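Local coordinates for choline binding protein PCPA (Streptococcus pneumoniae, PDB 4CP6), which probably sits on the pneumococcal surface as a choline-binding protein with a leucine-rich repeat domain, and is studied as a vaccine antigen, at residues I18-T30 and V38-E50. Residues are numbered along the deposited sequence; the frame is centred on the assembly and turned at random.
Sequences IIQQNNIKYKVLT and VQVGNGVTPVEFE
Tyr26 and Val40 face each other as an antiparallel non-hydrogen-bonded pair and illustrate how a hairpin can be tight on one face and watery at its margin. The Tyr26 ring meets Val40 obliquely, CE2 lying 3.8 Å from CG2. Val40 CG2, placed opposite the backbone N by chi1 of 53°, also reaches Ile24 CG2 at 3.7 Å, while Val38 and Val28 continue the buried apolar row. At the hydrogen-bonded pair Lys27 and Gln39, each backbone N donates to the other's carbonyl O; a third bond, Gly41 N to Lys25 O (2.7 Å), carries the ladder just past the end of strand 35-40.

The other face, that of Lys27 and Gln39, is more polar. Gln39 runs alongside Lys27, and its NE2 donates to Gly41 O (3.1 Å), which helps to orient the amide while Leu29 CD2 packs 3.5 Å from OE1. In the loop that follows, Asn42 OD1 accepts from Val44 N, an Asx turn, above the carbonyl plane, and from Thr45 N in that plane on a lone pair, the wider Asx motif.

After Gly41 the chain loops away and returns at Val47, where Ile24 CG1 and Val47 CG1 make a looser contact at 4.2 Å. Between exposed Asn23 and Glu48, two waters take over: both donate to Asn23 O, one accepting from Glu48 N, the other donating to Glu48 O.

The hairpin lies near the N-terminal end of the chain, at the start of the sheet that runs on into the leucine-rich repeat strands, between strand 18-21 and strand 69-76, whose Phe71 packs on Val38.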
ATOM      1  N   ILE A  18     -10.491 -36.164   5.525  1.00 18.40           N
ATOM      2  CA  ILE A  18      -9.929 -35.549   6.720  1.00 17.70           C
ATOM      3  C   ILE A  18      -9.329 -36.638   7.595  1.00 21.69           C
ATOM      4  O   ILE A  18     -10.045 -37.581   7.980  1.00 22.06           O
ATOM      5  CB  ILE A  18     -10.971 -34.730   7.533  1.00 20.28           C
ATOM      6  CG1 ILE A  18     -11.608 -33.615   6.695  1.00 20.76           C
ATOM      7  CG2 ILE A  18     -10.384 -34.188   8.871  1.00 22.22           C
ATOM      8  CD1 ILE A  18     -10.667 -32.414   6.348  1.00 25.83           C
ATOM      9  N   ILE A  19      -8.034 -36.498   7.933  1.00 18.43           N
ATOM     10  CA  ILE A  19      -7.320 -37.378   8.854  1.00 17.71           C
ATOM     11  C   ILE A  19      -7.051 -36.536  10.093  1.00 21.73           C
ATOM     12  O   ILE A  19      -6.504 -35.436   9.979  1.00 19.96           O
ATOM     13  CB  ILE A  19      -6.010 -37.925   8.246  1.00 19.98           C
ATOM     14  CG1 ILE A  19      -6.286 -38.742   6.968  1.00 20.52           C
ATOM     15  CG2 ILE A  19      -5.228 -38.746   9.296  1.00 20.35           C
ATOM     16  CD1 ILE A  19      -5.062 -38.917   6.101  1.00 20.40           C
ATOM     17  N   GLN A  20      -7.486 -37.008  11.269  1.00 20.37           N
ATOM     18  CA  GLN A  20      -7.284 -36.265  12.503  1.00 19.60           C
ATOM     19  C   GLN A  20      -6.361 -37.045  13.395  1.00 23.64           C
ATOM     20  O   GLN A  20      -6.655 -38.207  13.709  1.00 23.44           O
ATOM     21  CB  GLN A  20      -8.612 -35.962  13.211  1.00 21.34           C
ATOM     22  CG  GLN A  20      -8.426 -35.119  14.470  1.00 20.46           C
ATOM     23  CD  GLN A  20      -9.727 -34.820  15.161  1.00 28.59           C
ATOM     24  OE1 GLN A  20     -10.669 -34.324  14.554  1.00 25.87           O
ATOM     25  NE2 GLN A  20      -9.785 -35.061  16.467  1.00 30.46           N
ATOM     26  N   GLN A  21      -5.231 -36.443  13.773  1.00 20.39           N
ATOM     27  CA  GLN A  21      -4.226 -37.062  14.646  1.00 19.97           C
ATOM     28  C   GLN A  21      -3.756 -36.043  15.656  1.00 23.18           C
ATOM     29  O   GLN A  21      -3.402 -34.919  15.267  1.00 21.01           O
ATOM     30  CB  GLN A  21      -3.035 -37.595  13.836  1.00 20.62           C
ATOM     31  CG  GLN A  21      -3.414 -38.687  12.839  1.00 21.77           C
ATOM     32  CD  GLN A  21      -2.208 -39.309  12.176  1.00 26.22           C
ATOM     33  OE1 GLN A  21      -1.058 -38.899  12.390  1.00 23.88           O
ATOM     34  NE2 GLN A  21      -2.443 -40.354  11.390  1.00 24.48           N
ATOM     35  N   ASN A  22      -3.763 -36.420  16.961  1.00 21.79           N
ATOM     36  CA  ASN A  22      -3.361 -35.556  18.071  1.00 22.20           C
ATOM     37  C   ASN A  22      -4.072 -34.188  18.014  1.00 26.08           C
ATOM     38  O   ASN A  22      -3.448 -33.143  18.192  1.00 26.55           O
ATOM     39  CB  ASN A  22      -1.832 -35.446  18.150  1.00 23.58           C
ATOM     40  CG  ASN A  22      -1.285 -34.769  19.389  1.00 49.51           C
ATOM     41  OD1 ASN A  22      -0.345 -33.972  19.311  1.00 45.84           O
ATOM     42  ND2 ASN A  22      -1.867 -35.046  20.555  1.00 38.82           N
ATOM     43  N   ASN A  23      -5.378 -34.213  17.712  1.00 24.29           N
ATOM     44  CA  ASN A  23      -6.253 -33.039  17.637  1.00 25.06           C
ATOM     45  C   ASN A  23      -5.792 -31.984  16.609  1.00 26.84           C
ATOM     46  O   ASN A  23      -5.988 -30.772  16.793  1.00 26.84           O
ATOM     47  CB  ASN A  23      -6.505 -32.435  19.019  1.00 29.41           C
ATOM     48  CG  ASN A  23      -7.466 -33.280  19.822  1.00 55.11           C
ATOM     49  OD1 ASN A  23      -8.692 -33.188  19.684  1.00 56.56           O
ATOM     50  ND2 ASN A  23      -6.938 -34.178  20.624  1.00 44.36           N
ATOM     51  N   ILE A  24      -5.209 -32.472  15.506  1.00 20.77           N
ATOM     52  CA  ILE A  24      -4.860 -31.652  14.347  1.00 18.01           C
ATOM     53  C   ILE A  24      -5.530 -32.358  13.166  1.00 19.15           C
ATOM     54  O   ILE A  24      -5.309 -33.563  12.956  1.00 18.41           O
ATOM     55  CB  ILE A  24      -3.335 -31.462  14.129  1.00 19.73           C
ATOM     56  CG1 ILE A  24      -2.684 -30.727  15.332  1.00 20.47           C
ATOM     57  CG2 ILE A  24      -3.059 -30.697  12.806  1.00 19.46           C
ATOM     58  CD1 ILE A  24      -1.140 -30.535  15.283  1.00 23.69           C
ATOM     59  N   LYS A  25      -6.307 -31.615  12.373  1.00 16.01           N
ATOM     60  CA  LYS A  25      -6.932 -32.156  11.178  1.00 14.88           C
ATOM     61  C   LYS A  25      -6.038 -31.890   9.978  1.00 18.07           C
ATOM     62  O   LYS A  25      -5.442 -30.806   9.883  1.00 17.73           O
ATOM     63  CB  LYS A  25      -8.303 -31.513  10.933  1.00 17.25           C
ATOM     64  CG  LYS A  25      -9.333 -31.930  11.967  1.00 20.43           C
ATOM     65  CD  LYS A  25     -10.647 -31.179  11.778  1.00 25.33           C
ATOM     66  CE  LYS A  25     -11.743 -31.653  12.714  1.00 30.32           C
ATOM     67  NZ  LYS A  25     -11.405 -31.380  14.140  1.00 36.52           N
ATOM     68  N   TYR A  26      -5.963 -32.857   9.070  1.00 15.74           N
ATOM     69  CA  TYR A  26      -5.224 -32.807   7.816  1.00 14.52           C
ATOM     70  C   TYR A  26      -6.174 -33.208   6.701  1.00 18.57           C
ATOM     71  O   TYR A  26      -7.008 -34.102   6.896  1.00 19.22           O
ATOM     72  CB  TYR A  26      -4.048 -33.787   7.832  1.00 15.15           C
ATOM     73  CG  TYR A  26      -3.076 -33.533   8.952  1.00 14.80           C
ATOM     74  CD1 TYR A  26      -3.266 -34.102  10.209  1.00 15.35           C
ATOM     75  CD2 TYR A  26      -1.939 -32.757   8.750  1.00 15.66           C
ATOM     76  CE1 TYR A  26      -2.352 -33.903  11.237  1.00 15.36           C
ATOM     77  CE2 TYR A  26      -1.035 -32.521   9.783  1.00 16.35           C
ATOM     78  CZ  TYR A  26      -1.228 -33.124  11.016  1.00 16.64           C
ATOM     79  OH  TYR A  26      -0.327 -32.887  12.031  1.00 19.26           O
ATOM     80  N   LYS A  27      -6.062 -32.575   5.529  1.00 14.57           N
ATOM     81  CA  LYS A  27      -6.931 -32.930   4.423  1.00 13.86           C
ATOM     82  C   LYS A  27      -6.091 -33.431   3.263  1.00 16.64           C
ATOM     83  O   LYS A  27      -5.121 -32.786   2.901  1.00 15.01           O
ATOM     84  CB  LYS A  27      -7.805 -31.715   4.034  1.00 14.94           C
ATOM     85  CG  LYS A  27      -8.791 -31.977   2.914  1.00 18.88           C
ATOM     86  CD  LYS A  27      -9.691 -30.784   2.706  1.00 24.22           C
ATOM     87  CE  LYS A  27     -10.617 -31.004   1.541  1.00 34.36           C
ATOM     88  NZ  LYS A  27     -11.718 -30.004   1.530  1.00 35.78           N
ATOM     89  N   VAL A  28      -6.414 -34.622   2.726  1.00 14.03           N
ATOM     90  CA  VAL A  28      -5.675 -35.263   1.652  1.00 13.97           C
ATOM     91  C   VAL A  28      -5.789 -34.450   0.377  1.00 16.19           C
ATOM     92  O   VAL A  28      -6.902 -34.136  -0.078  1.00 16.86           O
ATOM     93  CB  VAL A  28      -6.142 -36.734   1.445  1.00 17.21           C
ATOM     94  CG1 VAL A  28      -5.375 -37.389   0.300  1.00 16.64           C
ATOM     95  CG2 VAL A  28      -5.982 -37.546   2.743  1.00 17.12           C
ATOM     96  N   LEU A  29      -4.625 -34.118  -0.168  1.00 14.65           N
ATOM     97  CA  LEU A  29      -4.507 -33.368  -1.419  1.00 15.13           C
ATOM     98  C   LEU A  29      -4.292 -34.303  -2.596  1.00 18.46           C
ATOM     99  O   LEU A  29      -4.898 -34.112  -3.659  1.00 18.09           O
ATOM    100  CB  LEU A  29      -3.378 -32.332  -1.324  1.00 15.23           C
ATOM    101  CG  LEU A  29      -3.492 -31.265  -0.260  1.00 17.22           C
ATOM    102  CD1 LEU A  29      -2.231 -30.442  -0.240  1.00 16.77           C
ATOM    103  CD2 LEU A  29      -4.703 -30.354  -0.494  1.00 17.20           C
ATOM    104  N   THR A  30      -3.396 -35.283  -2.425  1.00 17.58           N
ATOM    105  CA  THR A  30      -3.105 -36.310  -3.436  1.00 17.38           C
ATOM    106  C   THR A  30      -2.857 -37.648  -2.732  1.00 21.10           C
ATOM    107  O   THR A  30      -2.463 -37.688  -1.551  1.00 18.69           O
ATOM    108  CB  THR A  30      -1.836 -35.995  -4.252  1.00 21.81           C
ATOM    109  OG1 THR A  30      -0.705 -36.067  -3.384  1.00 19.07           O
ATOM    110  CG2 THR A  30      -1.893 -34.633  -4.987  1.00 19.81           C
ATOM    111  N   VAL A  38      -0.802 -34.095   2.203  1.00 13.06           N
ATOM    112  CA  VAL A  38      -1.884 -33.438   2.921  1.00 12.94           C
ATOM    113  C   VAL A  38      -1.593 -31.957   3.163  1.00 14.52           C
ATOM    114  O   VAL A  38      -0.432 -31.541   3.200  1.00 14.35           O
ATOM    115  CB  VAL A  38      -2.180 -34.091   4.320  1.00 15.55           C
ATOM    116  CG1 VAL A  38      -2.827 -35.463   4.192  1.00 16.00           C
ATOM    117  CG2 VAL A  38      -0.942 -34.149   5.218  1.00 15.04           C
ATOM    118  N   GLN A  39      -2.657 -31.179   3.368  1.00 14.19           N
ATOM    119  CA  GLN A  39      -2.566 -29.851   3.941  1.00 13.54           C
ATOM    120  C   GLN A  39      -2.835 -30.026   5.439  1.00 15.41           C
ATOM    121  O   GLN A  39      -3.629 -30.903   5.849  1.00 14.03           O
ATOM    122  CB  GLN A  39      -3.579 -28.856   3.346  1.00 14.59           C
ATOM    123  CG  GLN A  39      -5.043 -29.254   3.574  1.00 13.46           C
ATOM    124  CD  GLN A  39      -5.981 -28.288   2.900  1.00 15.94           C
ATOM    125  OE1 GLN A  39      -5.766 -27.875   1.759  1.00 14.44           O
ATOM    126  NE2 GLN A  39      -7.057 -27.944   3.589  1.00 14.76           N
ATOM    127  N   VAL A  40      -2.165 -29.220   6.275  1.00 12.60           N
ATOM    128  CA  VAL A  40      -2.410 -29.160   7.708  1.00 12.41           C
ATOM    129  C   VAL A  40      -3.528 -28.145   7.903  1.00 16.45           C
ATOM    130  O   VAL A  40      -3.413 -26.993   7.457  1.00 14.77           O
ATOM    131  CB  VAL A  40      -1.150 -28.908   8.582  1.00 14.04           C
ATOM    132  CG1 VAL A  40      -0.365 -27.673   8.121  1.00 13.79           C
ATOM    133  CG2 VAL A  40      -1.506 -28.809  10.062  1.00 14.83           C
ATOM    134  N   GLY A  41      -4.634 -28.611   8.468  1.00 13.70           N
ATOM    135  CA  GLY A  41      -5.842 -27.830   8.696  1.00 13.96           C
ATOM    136  C   GLY A  41      -6.901 -28.244   7.692  1.00 16.32           C
ATOM    137  O   GLY A  41      -6.577 -28.638   6.564  1.00 14.49           O
ATOM    138  N   ASN A  42      -8.193 -28.165   8.096  1.00 15.41           N
ATOM    139  CA  ASN A  42      -9.279 -28.525   7.175  1.00 15.72           C
ATOM    140  C   ASN A  42      -9.609 -27.411   6.175  1.00 19.32           C
ATOM    141  O   ASN A  42     -10.432 -27.627   5.288  1.00 18.66           O
ATOM    142  CB  ASN A  42     -10.551 -28.945   7.978  1.00 17.35           C
ATOM    143  CG  ASN A  42     -11.124 -27.843   8.851  1.00 26.38           C
ATOM    144  OD1 ASN A  42     -10.756 -26.661   8.753  1.00 19.58           O
ATOM    145  ND2 ASN A  42     -12.049 -28.192   9.734  1.00 23.25           N
ATOM    146  N   GLY A  43      -8.963 -26.239   6.325  1.00 15.59           N
ATOM    147  CA  GLY A  43      -9.148 -25.089   5.437  1.00 15.71           C
ATOM    148  C   GLY A  43     -10.296 -24.174   5.829  1.00 18.20           C
ATOM    149  O   GLY A  43     -10.609 -23.215   5.102  1.00 18.17           O
ATOM    150  N   VAL A  44     -10.936 -24.482   6.963  1.00 16.55           N
ATOM    151  CA  VAL A  44     -12.111 -23.757   7.466  1.00 17.43           C
ATOM    152  C   VAL A  44     -11.852 -23.218   8.872  1.00 19.71           C
ATOM    153  O   VAL A  44     -12.058 -22.025   9.134  1.00 21.38           O
ATOM    154  CB  VAL A  44     -13.389 -24.667   7.434  1.00 22.25           C
ATOM    155  CG1 VAL A  44     -14.628 -23.901   7.911  1.00 22.06           C
ATOM    156  CG2 VAL A  44     -13.625 -25.272   6.039  1.00 23.22           C
ATOM    157  N   THR A  45     -11.424 -24.101   9.790  1.00 16.47           N
ATOM    158  CA  THR A  45     -11.197 -23.695  11.164  1.00 15.64           C
ATOM    159  C   THR A  45      -9.721 -23.791  11.556  1.00 17.31           C
ATOM    160  O   THR A  45      -8.971 -24.633  11.031  1.00 17.34           O
ATOM    161  CB  THR A  45     -12.061 -24.545  12.135  1.00 22.96           C
ATOM    162  OG1 THR A  45     -11.781 -25.917  11.908  1.00 23.29           O
ATOM    163  CG2 THR A  45     -13.571 -24.261  11.980  1.00 22.19           C
ATOM    164  N   PRO A  46      -9.333 -23.000  12.564  1.00 14.74           N
ATOM    165  CA  PRO A  46      -7.952 -23.043  13.021  1.00 15.52           C
ATOM    166  C   PRO A  46      -7.680 -24.248  13.899  1.00 16.67           C
ATOM    167  O   PRO A  46      -8.566 -24.766  14.602  1.00 17.11           O
ATOM    168  CB  PRO A  46      -7.820 -21.766  13.869  1.00 17.13           C
ATOM    169  CG  PRO A  46      -9.029 -20.927  13.557  1.00 23.14           C
ATOM    170  CD  PRO A  46     -10.086 -21.931  13.258  1.00 18.50           C
ATOM    171  N   VAL A  47      -6.438 -24.658  13.913  1.00 13.99           N
ATOM    172  CA  VAL A  47      -5.935 -25.648  14.843  1.00 13.85           C
ATOM    173  C   VAL A  47      -6.102 -25.042  16.247  1.00 15.37           C
ATOM    174  O   VAL A  47      -5.795 -23.859  16.487  1.00 15.76           O
ATOM    175  CB  VAL A  47      -4.438 -25.929  14.573  1.00 17.28           C
ATOM    176  CG1 VAL A  47      -3.775 -26.695  15.739  1.00 17.33           C
ATOM    177  CG2 VAL A  47      -4.258 -26.646  13.246  1.00 17.64           C
ATOM    178  N   GLU A  48      -6.646 -25.856  17.164  1.00 13.70           N
ATOM    179  CA  GLU A  48      -6.817 -25.449  18.548  1.00 14.21           C
ATOM    180  C   GLU A  48      -5.644 -25.992  19.361  1.00 18.23           C
ATOM    181  O   GLU A  48      -5.392 -27.195  19.344  1.00 19.83           O
ATOM    182  CB  GLU A  48      -8.118 -26.040  19.070  1.00 16.26           C
ATOM    183  CG  GLU A  48      -8.420 -25.629  20.494  1.00 27.44           C
ATOM    184  CD  GLU A  48      -9.828 -26.013  20.882  1.00 46.52           C
ATOM    185  OE1 GLU A  48     -10.771 -25.334  20.418  1.00 34.88           O
ATOM    186  OE2 GLU A  48      -9.991 -27.019  21.608  1.00 32.65           O
ATOM    187  N   PHE A  49      -4.954 -25.119  20.090  1.00 14.18           N
ATOM    188  CA  PHE A  49      -3.805 -25.472  20.899  1.00 13.28           C
ATOM    189  C   PHE A  49      -4.221 -25.772  22.328  1.00 15.84           C
ATOM    190  O   PHE A  49      -5.240 -25.266  22.799  1.00 15.37           O
ATOM    191  CB  PHE A  49      -2.755 -24.339  20.872  1.00 13.96           C
ATOM    192  CG  PHE A  49      -2.132 -24.158  19.501  1.00 13.43           C
ATOM    193  CD1 PHE A  49      -1.080 -24.965  19.089  1.00 14.95           C
ATOM    194  CD2 PHE A  49      -2.642 -23.225  18.604  1.00 14.95           C
ATOM    195  CE1 PHE A  49      -0.515 -24.815  17.820  1.00 14.97           C
ATOM    196  CE2 PHE A  49      -2.082 -23.081  17.330  1.00 16.12           C
ATOM    197  CZ  PHE A  49      -1.015 -23.872  16.950  1.00 14.76           C
ATOM    198  N   GLU A  50      -3.415 -26.581  23.014  1.00 15.72           N
ATOM    199  CA  GLU A  50      -3.603 -26.934  24.414  1.00 14.39           C
ATOM    200  C   GLU A  50      -3.150 -25.769  25.280  1.00 15.31           C
ATOM    201  O   GLU A  50      -2.294 -24.982  24.864  1.00 14.70           O
ATOM    202  CB  GLU A  50      -2.737 -28.157  24.739  1.00 16.04           C
ATOM    203  CG  GLU A  50      -3.082 -29.371  23.882  1.00 25.22           C
ATOM    204  CD  GLU A  50      -2.029 -30.459  23.776  1.00 45.91           C
ATOM    205  OE1 GLU A  50      -1.006 -30.382  24.494  1.00 30.42           O
ATOM    206  OE2 GLU A  50      -2.232 -31.400  22.975  1.00 39.49           O
TER
HETATM  207  O   HOH W   1      -7.576 -28.534  16.485  1.00 18.86           O
HETATM  208  O   HOH W   2      -3.948 -29.182  18.211  1.00 29.91           O
HETATM  209  O   HOH W   3     -12.657 -29.217   4.786  1.00 30.13           O